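Local coordinates for clostripain-related protein (Bacteroides thetaiotaomicron, PDB 6N9J) that probably cleaves peptide bonds as a secreted cysteine protease of the clostripain (C11) family, here captured with an irreversible peptide inhibitor, at residues E33-M38 with I61-D66; Y105-W110 with P151-I156; P187-P192 with S216-K221; E194-A199 with E212-V217. One frame throughout, in Å; residues are numbered along the deposited sequence.

Contacts 1 and 2 belong to one mixed sheet: contact 1 lays helix 24-37 on strand 59-65, and contact 2, the nearest to the chain's centre, pairs two parallel strands. Contacts 3 and 4 share helix 206-221, on which both use V217, and their centres lie about 9 Å apart. Contacts 1, 2 and 3 are largely buried; contact 4 is buried on one flank and partly exposed on the other. Their chemistry differs accordingly. Contact 2 combines backbone bonds with CH-pi packing, whereas contact 1 joins an apolar patch to one lysine bond. Contact 3 rests on prolines against tyrosine and valine, contact 4 on valines, an asparagine and the base of a tyrosine.

Contact 1 of 4, residues E33-M38 with I61-D66; sequences EMIEGM and IRLRKD
M38 and L63 meet because each carries CG anti to its own carbonyl carbon (chi1 -74° in M38), which brings M38 CG to 4.1 Å from L63 CD1. The methionine chain then bends at both later torsions and lays CE 4.0 Å from L63 O. L63 CD1 is the centre of the apolar patch: I35 CG1 lies 4.1 Å from it, the two side chains crossing at about a right angle, and M34 contributes CB at 4.2 Å while the rest of its chain leads away, towards helix 193-200. Helix 24-37 thus packs on strand 59-65 of the mixed sheet in this alpha/beta fold. Past the patch, K65 turns at chi3 (-57°), which carries CE towards M38 O, and NZ beyond it bonds to M38 O at 2.9 Å, the nitrogen tilted 18° from the carbonyl plane. V41 O accepts from the same NZ, and Q39 O does so weakly. An alanine at K65 would probably leave the carbonyls of M38 and V41 without this donor and the chain following the helix less firmly tied to the strand. With several carbonyl oxygens gathered round it, the ammonium group is likely to be stabilised in its charged form.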
loop_
_atom_site.group_PDB
_atom_site.type_symbol
_atom_site.label_atom_id
_atom_site.label_comp_id
_atom_site.label_asym_id
_atom_site.label_seq_id
_atom_site.Cartn_x
_atom_site.Cartn_y
_atom_site.Cartn_z
ATOM N N GLU A 33 9.573 -16.668 1.053
ATOM C CA GLU A 33 9.800 -16.073 -0.260
ATOM C C GLU A 33 10.918 -15.052 -0.189
ATOM O O GLU A 33 11.755 -14.988 -1.085
ATOM C CB GLU A 33 8.532 -15.397 -0.802
ATOM C CG GLU A 33 7.361 -16.334 -1.082
ATOM C CD GLU A 33 6.111 -15.603 -1.569
ATOM O OE1 GLU A 33 6.113 -14.355 -1.630
ATOM O OE2 GLU A 33 5.123 -16.293 -1.891
ATOM N N MET A 34 10.918 -14.253 0.876
ATOM C CA MET A 34 11.932 -13.222 1.065
ATOM C C MET A 34 13.308 -13.852 1.126
ATOM O O MET A 34 14.258 -13.325 0.561
ATOM C CB MET A 34 11.684 -12.399 2.342
ATOM C CG MET A 34 10.442 -11.518 2.337
ATOM S SD MET A 34 10.165 -10.604 3.875
ATOM C CE MET A 34 8.379 -10.599 3.918
ATOM N N ILE A 35 13.401 -14.984 1.816
ATOM C CA ILE A 35 14.665 -15.684 2.008
ATOM C C ILE A 35 15.201 -16.210 0.676
ATOM O O ILE A 35 16.403 -16.141 0.412
ATOM C CB ILE A 35 14.506 -16.837 3.024
ATOM C CG1 ILE A 35 14.249 -16.262 4.422
ATOM C CG2 ILE A 35 15.737 -17.756 3.021
ATOM C CD1 ILE A 35 14.150 -17.307 5.535
ATOM N N GLU A 36 14.311 -16.706 -0.175
ATOM C CA GLU A 36 14.703 -17.104 -1.520
ATOM C C GLU A 36 15.156 -15.897 -2.357
ATOM O O GLU A 36 16.066 -16.006 -3.176
ATOM C CB GLU A 36 13.552 -17.822 -2.225
ATOM C CG GLU A 36 13.905 -18.339 -3.608
ATOM C CD GLU A 36 12.687 -18.798 -4.386
ATOM O OE1 GLU A 36 11.609 -18.956 -3.772
ATOM O OE2 GLU A 36 12.807 -18.996 -5.617
ATOM N N GLY A 37 14.518 -14.749 -2.150
ATOM C CA GLY A 37 14.864 -13.547 -2.885
ATOM C C GLY A 37 16.219 -12.959 -2.531
ATOM O O GLY A 37 16.805 -12.224 -3.324
ATOM N N MET A 38 16.733 -13.279 -1.351
ATOM C CA MET A 38 18.039 -12.757 -0.953
ATOM C C MET A 38 19.196 -13.365 -1.758
ATOM O O MET A 38 20.317 -12.852 -1.727
ATOM C CB MET A 38 18.266 -12.966 0.546
ATOM C CG MET A 38 17.456 -12.013 1.430
ATOM S SD MET A 38 17.856 -10.292 1.136
ATOM C CE MET A 38 19.603 -10.264 1.550
ATOM N N ILE A 61 14.188 -8.991 12.693
ATOM C CA ILE A 61 15.390 -9.666 12.201
ATOM C C ILE A 61 16.006 -8.999 10.994
ATOM O O ILE A 61 15.423 -8.111 10.368
ATOM C CB ILE A 61 15.127 -11.133 11.803
ATOM C CG1 ILE A 61 14.085 -11.201 10.691
ATOM C CG2 ILE A 61 14.724 -11.959 13.005
ATOM C CD1 ILE A 61 13.796 -12.598 10.207
ATOM N N ARG A 62 17.201 -9.461 10.674
ATOM C CA ARG A 62 17.881 -9.115 9.446
ATOM C C ARG A 62 18.290 -10.407 8.751
ATOM O O ARG A 62 18.812 -11.329 9.395
ATOM C CB ARG A 62 19.107 -8.242 9.724
ATOM C CG ARG A 62 19.959 -7.969 8.493
ATOM C CD ARG A 62 21.216 -7.181 8.831
ATOM N NE ARG A 62 21.952 -6.826 7.621
ATOM C CZ ARG A 62 22.894 -7.583 7.068
ATOM N NH1 ARG A 62 23.226 -8.740 7.627
ATOM N NH2 ARG A 62 23.503 -7.182 5.959
ATOM N N LEU A 63 18.054 -10.470 7.446
ATOM C CA LEU A 63 18.431 -11.637 6.662
ATOM C C LEU A 63 19.859 -11.495 6.152
ATOM O O LEU A 63 20.205 -10.508 5.514
ATOM C CB LEU A 63 17.456 -11.836 5.498
ATOM C CG LEU A 63 15.992 -12.008 5.920
ATOM C CD1 LEU A 63 15.085 -12.247 4.717
ATOM C CD2 LEU A 63 15.877 -13.150 6.910
ATOM N N ARG A 64 20.691 -12.486 6.442
ATOM C CA ARG A 64 22.103 -12.413 6.099
ATOM C C ARG A 64 22.511 -13.696 5.386
ATOM O O ARG A 64 21.962 -14.759 5.656
ATOM C CB ARG A 64 22.935 -12.186 7.362
ATOM C CG ARG A 64 24.344 -11.690 7.122
ATOM C CD ARG A 64 25.355 -12.533 7.866
ATOM N NE ARG A 64 24.842 -13.044 9.134
ATOM C CZ ARG A 64 25.353 -14.095 9.774
ATOM N NH1 ARG A 64 24.826 -14.496 10.920
ATOM N NH2 ARG A 64 26.392 -14.753 9.267
ATOM N N LYS A 65 23.457 -13.603 4.465
ATOM C CA LYS A 65 23.946 -14.798 3.784
ATOM C C LYS A 65 25.274 -15.295 4.358
ATOM O O LYS A 65 26.210 -14.522 4.574
ATOM C CB LYS A 65 24.093 -14.541 2.283
ATOM C CG LYS A 65 23.264 -15.481 1.416
ATOM C CD LYS A 65 23.394 -15.147 -0.069
ATOM C CE LYS A 65 22.992 -13.702 -0.362
ATOM N NZ LYS A 65 23.218 -13.337 -1.799
ATOM N N ASP A 66 25.337 -16.597 4.614
ATOM C CA ASP A 66 26.570 -17.255 5.020
ATOM C C ASP A 66 27.310 -17.671 3.752
ATOM O O ASP A 66 28.366 -17.130 3.421
ATOM C CB ASP A 66 26.265 -18.460 5.920
ATOM C CG ASP A 66 27.509 -19.057 6.573
ATOM O OD1 ASP A 66 28.599 -19.030 5.962
ATOM O OD2 ASP A 66 27.389 -19.563 7.710
#

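Contact 2 of 4, residues Y105-W110 with P151-I156; sequences YGVVFW and PHFDFI
The ring of F153 is covered on both faces: V107 CG1 sits over its centre, 3.7 Å above the plane, and P151 O lies over the opposite face towards the rim, while Y105 C and G106 N are at its edge in plane. P151 turns its own ring onto Y105, with CG 3.6 Å above the middle of the phenol in a CH-pi contact. On the other side of the sheet G106 CA rests 3.8 Å over F155, offset towards the rim; a side chain at this glycine would collide with F155 CZ. Strands 105-110 and 155-159 are parallel neighbours in the central sheet, and helix 140-146 lies in the connection between them, a beta-alpha-beta crossover with a small hairpin inserted. V107 N bonds to F155 O at 3.3 Å, and ahead of that pair D154 N reaches Y105 O at 2.7 Å. A water accepts from Y105 N and donates to H152 O and D154 OD1. V107 and I156 lie side by side, their CG1 atoms 3.5 Å apart. Further on, I156 CG2 meets the edge of the F109 ring at CD2, 3.7 Å away, and W110 packs against a modified side chain of the bound peptide.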
loop_
_atom_site.group_PDB
_atom_site.type_symbol
_atom_site.label_atom_id
_atom_site.label_comp_id
_atom_site.label_asym_id
_atom_site.label_seq_id
_atom_site.Cartn_x
_atom_site.Cartn_y
_atom_site.Cartn_z
ATOM N N TYR A 105 16.564 4.411 1.774
ATOM C CA TYR A 105 15.652 3.623 2.607
ATOM C C TYR A 105 14.342 3.280 1.896
ATOM O O TYR A 105 13.830 4.066 1.085
ATOM C CB TYR A 105 15.338 4.365 3.895
ATOM C CG TYR A 105 16.552 4.657 4.747
ATOM C CD1 TYR A 105 17.012 3.724 5.671
ATOM C CD2 TYR A 105 17.230 5.866 4.637
ATOM C CE1 TYR A 105 18.125 3.982 6.465
ATOM C CE2 TYR A 105 18.342 6.143 5.430
ATOM C CZ TYR A 105 18.784 5.194 6.342
ATOM O OH TYR A 105 19.885 5.450 7.133
ATOM N N GLY A 106 13.820 2.097 2.200
ATOM C CA GLY A 106 12.516 1.678 1.728
ATOM C C GLY A 106 11.770 0.984 2.852
ATOM O O GLY A 106 12.378 0.569 3.856
ATOM N N VAL A 107 10.459 0.848 2.690
ATOM C CA VAL A 107 9.641 0.180 3.699
ATOM C C VAL A 107 8.435 -0.490 3.051
ATOM O O VAL A 107 7.878 0.021 2.066
ATOM C CB VAL A 107 9.175 1.169 4.805
ATOM C CG1 VAL A 107 8.261 2.238 4.230
ATOM C CG2 VAL A 107 8.483 0.429 5.956
ATOM N N VAL A 108 8.047 -1.642 3.595
ATOM C CA VAL A 108 6.850 -2.349 3.140
ATOM C C VAL A 108 5.883 -2.498 4.308
ATOM O O VAL A 108 6.256 -3.055 5.355
ATOM C CB VAL A 108 7.181 -3.746 2.575
ATOM C CG1 VAL A 108 5.941 -4.396 1.990
ATOM C CG2 VAL A 108 8.293 -3.654 1.533
ATOM N N PHE A 109 4.666 -1.977 4.158
ATOM C CA PHE A 109 3.653 -2.146 5.197
ATOM C C PHE A 109 2.737 -3.290 4.829
ATOM O O PHE A 109 1.943 -3.166 3.917
ATOM C CB PHE A 109 2.852 -0.867 5.405
ATOM C CG PHE A 109 3.643 0.232 6.045
ATOM C CD1 PHE A 109 4.030 0.137 7.369
ATOM C CD2 PHE A 109 4.015 1.350 5.319
ATOM C CE1 PHE A 109 4.775 1.141 7.957
ATOM C CE2 PHE A 109 4.752 2.359 5.900
ATOM C CZ PHE A 109 5.134 2.256 7.216
ATOM N N TRP A 110 2.871 -4.394 5.561
ATOM C CA TRP A 110 2.164 -5.648 5.306
ATOM C C TRP A 110 1.058 -5.863 6.336
ATOM O O TRP A 110 1.342 -6.128 7.506
ATOM C CB TRP A 110 3.185 -6.788 5.354
ATOM C CG TRP A 110 2.800 -8.192 4.928
ATOM C CD1 TRP A 110 3.316 -8.885 3.865
ATOM C CD2 TRP A 110 1.918 -9.103 5.602
ATOM N NE1 TRP A 110 2.786 -10.150 3.814
ATOM C CE2 TRP A 110 1.929 -10.313 4.869
ATOM C CE3 TRP A 110 1.100 -9.010 6.740
ATOM C CZ2 TRP A 110 1.166 -11.417 5.239
ATOM C CZ3 TRP A 110 0.332 -10.109 7.100
ATOM C CH2 TRP A 110 0.369 -11.293 6.351
ATOM N N PRO A 151 13.555 7.608 8.749
ATOM C CA PRO A 151 14.186 8.349 7.653
ATOM C C PRO A 151 13.210 8.603 6.505
ATOM O O PRO A 151 12.134 7.989 6.447
ATOM C CB PRO A 151 15.314 7.416 7.211
ATOM C CG PRO A 151 14.830 6.046 7.616
ATOM C CD PRO A 151 14.138 6.267 8.914
ATOM N N HIS A 152 13.578 9.503 5.600
ATOM C CA HIS A 152 12.774 9.732 4.414
ATOM C C HIS A 152 12.980 8.556 3.468
ATOM O O HIS A 152 14.116 8.148 3.226
ATOM C CB HIS A 152 13.154 11.053 3.739
ATOM C CG HIS A 152 12.381 11.329 2.486
ATOM N ND1 HIS A 152 11.060 11.719 2.499
ATOM C CD2 HIS A 152 12.739 11.246 1.183
ATOM C CE1 HIS A 152 10.635 11.871 1.256
ATOM N NE2 HIS A 152 11.636 11.589 0.440
ATOM N N PHE A 153 11.889 8.007 2.935
ATOM C CA PHE A 153 11.990 6.810 2.103
ATOM C C PHE A 153 12.027 7.090 0.606
ATOM O O PHE A 153 11.320 7.973 0.101
ATOM C CB PHE A 153 10.839 5.860 2.404
ATOM C CG PHE A 153 10.865 5.299 3.801
ATOM C CD1 PHE A 153 11.759 4.297 4.136
ATOM C CD2 PHE A 153 9.976 5.762 4.772
ATOM C CE1 PHE A 153 11.782 3.773 5.424
ATOM C CE2 PHE A 153 9.988 5.242 6.053
ATOM C CZ PHE A 153 10.903 4.246 6.383
ATOM N N ASP A 154 12.856 6.326 -0.104
ATOM C CA ASP A 154 12.785 6.292 -1.553
ATOM C C ASP A 154 11.416 5.763 -1.991
ATOM O O ASP A 154 10.864 6.212 -3.006
ATOM C CB ASP A 154 13.906 5.430 -2.138
ATOM C CG ASP A 154 15.285 6.075 -1.988
ATOM O OD1 ASP A 154 15.444 6.960 -1.116
ATOM O OD2 ASP A 154 16.209 5.698 -2.744
ATOM N N PHE A 155 10.868 4.811 -1.234
ATOM C CA PHE A 155 9.560 4.251 -1.571
ATOM C C PHE A 155 8.849 3.638 -0.373
ATOM O O PHE A 155 9.480 3.171 0.584
ATOM C CB PHE A 155 9.686 3.185 -2.674
ATOM C CG PHE A 155 10.451 1.968 -2.252
ATOM C CD1 PHE A 155 9.827 0.945 -1.560
ATOM C CD2 PHE A 155 11.802 1.846 -2.546
ATOM C CE1 PHE A 155 10.537 -0.169 -1.146
ATOM C CE2 PHE A 155 12.520 0.722 -2.144
ATOM C CZ PHE A 155 11.885 -0.283 -1.446
ATOM N N ILE A 156 7.526 3.627 -0.453
ATOM C CA ILE A 156 6.699 2.854 0.461
ATOM C C ILE A 156 5.840 1.884 -0.358
ATOM O O ILE A 156 5.157 2.278 -1.303
ATOM C CB ILE A 156 5.810 3.769 1.311
ATOM C CG1 ILE A 156 6.666 4.632 2.229
ATOM C CG2 ILE A 156 4.815 2.970 2.122
ATOM C CD1 ILE A 156 5.872 5.708 2.944
HETATM O O HOH W 1 15.762 7.184 1.391
#

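Contact 3 of 4, residues P187-P192 with S216-K221; sequences PGPGAP and SVYAKK
G190 N bonds to P187 O at 2.8 Å, closing a type I beta turn whose P187, P189 and G190 meet the hydroxyl end of Y218. This turn belongs to the loop that leads from strand 178-181 to helix 193-200, and the contact seats it against the last turns of helix 206-221. Y218 holds CG anti to its carbonyl carbon (chi1 -78°), and its ring extends from the helix into the loop. P187 crosses it obliquely, with CB and CG each 3.8 Å from Y218 CE1. P189 CB approaches from another part of the turn, near Y218 OH, and P192 CD lies 4.0 Å from Y218 CE2, so P187 meets the CE1 atom and P192 the CE2 atom of the ring. G190 O lies at the ring edge near the phenol oxygen, but the modelled separation is too short to be trusted as a bond. G190 itself has a positive phi (60°), a conformation that favours glycine. The loop is also fixed from outside: A191 N bonds to D159 OD2, and W234 packs on both P187 and P189. P192 occupies the N-cap position of helix 193-200, tying the start of that helix to helix 206-221. Its ring and V217 slide past each other in opposite directions, P192 CB and P192 CG each resting 3.8 Å from V217 CG2.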
loop_
_atom_site.group_PDB
_atom_site.type_symbol
_atom_site.label_atom_id
_atom_site.label_comp_id
_atom_site.label_asym_id
_atom_site.label_seq_id
_atom_site.Cartn_x
_atom_site.Cartn_y
_atom_site.Cartn_z
ATOM N N PRO A 187 -4.621 -9.350 -3.113
ATOM C CA PRO A 187 -4.783 -10.785 -2.829
ATOM C C PRO A 187 -4.157 -11.204 -1.495
ATOM O O PRO A 187 -3.089 -10.698 -1.119
ATOM C CB PRO A 187 -4.061 -11.453 -4.004
ATOM C CG PRO A 187 -4.152 -10.426 -5.123
ATOM C CD PRO A 187 -4.021 -9.096 -4.437
ATOM N N GLY A 188 -4.843 -12.088 -0.775
ATOM C CA GLY A 188 -4.296 -12.707 0.419
ATOM C C GLY A 188 -2.794 -12.950 0.395
ATOM O O GLY A 188 -2.082 -12.438 1.257
ATOM N N PRO A 189 -2.304 -13.716 -0.601
ATOM C CA PRO A 189 -0.880 -14.073 -0.689
ATOM C C PRO A 189 0.056 -12.880 -0.828
ATOM O O PRO A 189 1.252 -13.040 -0.624
ATOM C CB PRO A 189 -0.814 -14.948 -1.947
ATOM C CG PRO A 189 -2.175 -15.538 -2.056
ATOM C CD PRO A 189 -3.104 -14.447 -1.600
ATOM N N GLY A 190 -0.476 -11.715 -1.180
ATOM C CA GLY A 190 0.329 -10.512 -1.310
ATOM C C GLY A 190 1.444 -10.613 -2.340
ATOM O O GLY A 190 1.320 -11.307 -3.348
ATOM N N ALA A 191 2.536 -9.905 -2.092
ATOM C CA ALA A 191 3.642 -9.886 -3.031
ATOM C C ALA A 191 4.293 -11.255 -3.177
ATOM O O ALA A 191 4.305 -12.054 -2.243
ATOM C CB ALA A 191 4.687 -8.849 -2.607
ATOM N N PRO A 192 4.806 -11.532 -4.380
ATOM C CA PRO A 192 5.754 -12.614 -4.668
ATOM C C PRO A 192 7.177 -12.179 -4.292
ATOM O O PRO A 192 7.963 -11.712 -5.138
ATOM C CB PRO A 192 5.605 -12.806 -6.173
ATOM C CG PRO A 192 5.257 -11.415 -6.674
ATOM C CD PRO A 192 4.373 -10.831 -5.605
ATOM N N SER A 216 3.735 -8.959 -12.457
ATOM C CA SER A 216 4.014 -9.987 -13.444
ATOM C C SER A 216 3.698 -11.412 -12.977
ATOM O O SER A 216 3.303 -12.257 -13.780
ATOM C CB SER A 216 5.474 -9.906 -13.880
ATOM O OG SER A 216 5.717 -10.786 -14.959
ATOM N N VAL A 217 3.871 -11.697 -11.695
ATOM C CA VAL A 217 3.586 -13.049 -11.236
ATOM C C VAL A 217 2.072 -13.304 -11.262
ATOM O O VAL A 217 1.618 -14.364 -11.699
ATOM C CB VAL A 217 4.163 -13.299 -9.829
ATOM C CG1 VAL A 217 3.569 -14.554 -9.211
ATOM C CG2 VAL A 217 5.687 -13.415 -9.909
ATOM N N TYR A 218 1.293 -12.322 -10.832
ATOM C CA TYR A 218 -0.160 -12.467 -10.820
ATOM C C TYR A 218 -0.726 -12.476 -12.231
ATOM O O TYR A 218 -1.647 -13.248 -12.529
ATOM C CB TYR A 218 -0.807 -11.358 -9.984
ATOM C CG TYR A 218 -0.692 -11.637 -8.508
ATOM C CD1 TYR A 218 -1.630 -12.433 -7.861
ATOM C CD2 TYR A 218 0.377 -11.138 -7.767
ATOM C CE1 TYR A 218 -1.515 -12.713 -6.514
ATOM C CE2 TYR A 218 0.501 -11.410 -6.419
ATOM C CZ TYR A 218 -0.449 -12.196 -5.794
ATOM O OH TYR A 218 -0.323 -12.471 -4.448
ATOM N N ALA A 219 -0.169 -11.627 -13.094
ATOM C CA ALA A 219 -0.550 -11.585 -14.506
ATOM C C ALA A 219 -0.353 -12.933 -15.199
ATOM O O ALA A 219 -1.080 -13.271 -16.129
ATOM C CB ALA A 219 0.236 -10.512 -15.230
ATOM N N LYS A 220 0.620 -13.718 -14.741
ATOM C CA LYS A 220 0.917 -14.967 -15.428
ATOM C C LYS A 220 0.057 -16.157 -14.986
ATOM O O LYS A 220 -0.094 -17.122 -15.739
ATOM C CB LYS A 220 2.403 -15.297 -15.284
ATOM C CG LYS A 220 3.233 -14.636 -16.370
ATOM C CD LYS A 220 4.714 -14.619 -16.058
ATOM C CE LYS A 220 5.503 -14.070 -17.247
ATOM N NZ LYS A 220 6.805 -13.487 -16.831
ATOM N N LYS A 221 -0.524 -16.102 -13.793
ATOM C CA LYS A 221 -1.412 -17.182 -13.378
ATOM C C LYS A 221 -2.873 -16.731 -13.413
ATOM O O LYS A 221 -3.771 -17.442 -12.962
ATOM C CB LYS A 221 -1.029 -17.696 -11.992
ATOM C CG LYS A 221 -0.587 -16.621 -11.035
ATOM C CD LYS A 221 -0.284 -17.206 -9.662
ATOM C CE LYS A 221 0.710 -18.350 -9.750
ATOM N NZ LYS A 221 0.988 -18.939 -8.399
#

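Contact 4 of 4, residues E194-A199 with E212-V217; sequences EVVVPA and ENYYSV
V196 and Y214 form the buried side of this contact: V196 CG2 lies 3.9 Å from Y214 N and 4.1 Å from Y214 CB, packed against the root of the tyrosine. Y214 swings CG anti to its backbone N (chi1 -166°), and its ring leads on to D159, whose OD1 is bonded to Y214 OH. Close by, the backbones of V196 and N213 make their nearest approach, CA to CA 5.7 Å. Helices 193-200 and 206-221 form an antiparallel alpha-alpha hairpin, their axes here 8.5 Å apart at 168°, with a short connection between them. On the partly exposed side, N213 still packs closely, filling the groove between V195 and the buried A199: OD1 is 3.7 Å from V195 CB, and ND2 is 3.8 Å from A199 CB. These are packing contacts, for the polar partner of N213 ND2 is S209 O, one turn earlier on its own helix. An alanine at N213 would probably leave S209 O without its side-chain donor and open a gap between V195 and A199. Beyond N213 this side thins out. There V195 and V217 touch through one methyl pair, CG2 to CG2 at 3.9 Å, and E194 brings OE2 only to 4.4 Å from V217 CG2, its side chain also touching E33 and E36 of helix 24-37.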
loop_
_atom_site.group_PDB
_atom_site.type_symbol
_atom_site.label_atom_id
_atom_site.label_comp_id
_atom_site.label_asym_id
_atom_site.label_seq_id
_atom_site.Cartn_x
_atom_site.Cartn_y
_atom_site.Cartn_z
ATOM N N GLU A 194 9.840 -13.465 -3.752
ATOM C CA GLU A 194 10.998 -14.082 -4.376
ATOM C C GLU A 194 11.510 -13.245 -5.554
ATOM O O GLU A 194 12.667 -13.382 -5.948
ATOM C CB GLU A 194 10.672 -15.507 -4.833
ATOM C CG GLU A 194 9.802 -15.597 -6.069
ATOM C CD GLU A 194 8.303 -15.530 -5.790
ATOM O OE1 GLU A 194 7.876 -15.175 -4.661
ATOM O OE2 GLU A 194 7.542 -15.848 -6.727
ATOM N N VAL A 195 10.664 -12.380 -6.119
ATOM C CA VAL A 195 11.130 -11.453 -7.158
ATOM C C VAL A 195 10.980 -9.982 -6.756
ATOM O O VAL A 195 11.658 -9.126 -7.301
ATOM C CB VAL A 195 10.410 -11.668 -8.511
ATOM C CG1 VAL A 195 11.019 -12.853 -9.257
ATOM C CG2 VAL A 195 8.883 -11.819 -8.325
ATOM N N VAL A 196 10.119 -9.686 -5.792
ATOM C CA VAL A 196 10.008 -8.319 -5.289
ATOM C C VAL A 196 11.231 -7.915 -4.441
ATOM O O VAL A 196 11.679 -6.768 -4.509
ATOM C CB VAL A 196 8.710 -8.125 -4.473
ATOM C CG1 VAL A 196 8.787 -6.859 -3.615
ATOM C CG2 VAL A 196 7.506 -8.057 -5.410
ATOM N N VAL A 197 11.800 -8.851 -3.676
ATOM C CA VAL A 197 12.938 -8.520 -2.790
ATOM C C VAL A 197 14.155 -7.974 -3.553
ATOM O O VAL A 197 14.697 -6.948 -3.155
ATOM C CB VAL A 197 13.376 -9.735 -1.908
ATOM C CG1 VAL A 197 14.873 -9.663 -1.534
ATOM C CG2 VAL A 197 12.527 -9.800 -0.654
ATOM N N PRO A 198 14.586 -8.635 -4.648
ATOM C CA PRO A 198 15.676 -7.974 -5.376
ATOM C C PRO A 198 15.269 -6.606 -5.950
ATOM O O PRO A 198 16.108 -5.709 -6.038
ATOM C CB PRO A 198 16.003 -8.966 -6.505
ATOM C CG PRO A 198 15.484 -10.287 -6.025
ATOM C CD PRO A 198 14.250 -9.948 -5.234
ATOM N N ALA A 199 13.999 -6.437 -6.309
ATOM C CA ALA A 199 13.540 -5.151 -6.845
ATOM C C ALA A 199 13.529 -4.068 -5.758
ATOM O O ALA A 199 13.706 -2.888 -6.054
ATOM C CB ALA A 199 12.148 -5.295 -7.483
ATOM N N GLU A 212 6.475 -3.813 -11.385
ATOM C CA GLU A 212 6.556 -4.730 -12.512
ATOM C C GLU A 212 6.671 -6.164 -12.040
ATOM O O GLU A 212 6.036 -7.050 -12.597
ATOM C CB GLU A 212 7.750 -4.377 -13.416
ATOM C CG GLU A 212 7.530 -3.156 -14.327
ATOM C CD GLU A 212 6.777 -3.479 -15.619
ATOM O OE1 GLU A 212 6.555 -4.669 -15.922
ATOM O OE2 GLU A 212 6.415 -2.524 -16.351
ATOM N N ASN A 213 7.492 -6.393 -11.015
ATOM C CA ASN A 213 7.724 -7.746 -10.530
ATOM C C ASN A 213 6.519 -8.248 -9.740
ATOM O O ASN A 213 6.129 -9.409 -9.858
ATOM C CB ASN A 213 9.006 -7.814 -9.681
ATOM C CG ASN A 213 10.266 -7.861 -10.533
ATOM O OD1 ASN A 213 10.713 -8.928 -10.940
ATOM N ND2 ASN A 213 10.833 -6.700 -10.815
ATOM N N TYR A 214 5.927 -7.371 -8.944
ATOM C CA TYR A 214 4.701 -7.730 -8.250
ATOM C C TYR A 214 3.644 -8.141 -9.292
ATOM O O TYR A 214 3.166 -9.274 -9.277
ATOM C CB TYR A 214 4.202 -6.562 -7.404
ATOM C CG TYR A 214 3.140 -6.925 -6.397
ATOM C CD1 TYR A 214 3.297 -6.568 -5.064
ATOM C CD2 TYR A 214 2.004 -7.659 -6.762
ATOM C CE1 TYR A 214 2.347 -6.888 -4.123
ATOM C CE2 TYR A 214 1.039 -8.004 -5.820
ATOM C CZ TYR A 214 1.227 -7.603 -4.503
ATOM O OH TYR A 214 0.328 -7.909 -3.522
ATOM N N TYR A 215 3.285 -7.222 -10.185
ATOM C CA TYR A 215 2.258 -7.492 -11.183
ATOM C C TYR A 215 2.496 -8.751 -12.020
ATOM O O TYR A 215 1.571 -9.517 -12.275
ATOM C CB TYR A 215 2.125 -6.290 -12.120
ATOM C CG TYR A 215 1.075 -6.502 -13.185
ATOM C CD1 TYR A 215 -0.276 -6.393 -12.876
ATOM C CD2 TYR A 215 1.428 -6.829 -14.491
ATOM C CE1 TYR A 215 -1.247 -6.594 -13.826
ATOM C CE2 TYR A 215 0.456 -7.022 -15.462
ATOM C CZ TYR A 215 -0.883 -6.908 -15.113
ATOM O OH TYR A 215 -1.866 -7.118 -16.048
ATOM N N SER A 216 3.735 -8.959 -12.457
ATOM C CA SER A 216 4.014 -9.987 -13.444
ATOM C C SER A 216 3.698 -11.412 -12.977
ATOM O O SER A 216 3.303 -12.257 -13.780
ATOM C CB SER A 216 5.474 -9.906 -13.880
ATOM O OG SER A 216 5.717 -10.786 -14.959
ATOM N N VAL A 217 3.871 -11.697 -11.695
ATOM C CA VAL A 217 3.586 -13.049 -11.236
ATOM C C VAL A 217 2.072 -13.304 -11.262
ATOM O O VAL A 217 1.618 -14.364 -11.699
ATOM C CB VAL A 217 4.163 -13.299 -9.829
ATOM C CG1 VAL A 217 3.569 -14.554 -9.211
ATOM C CG2 VAL A 217 5.687 -13.415 -9.909
#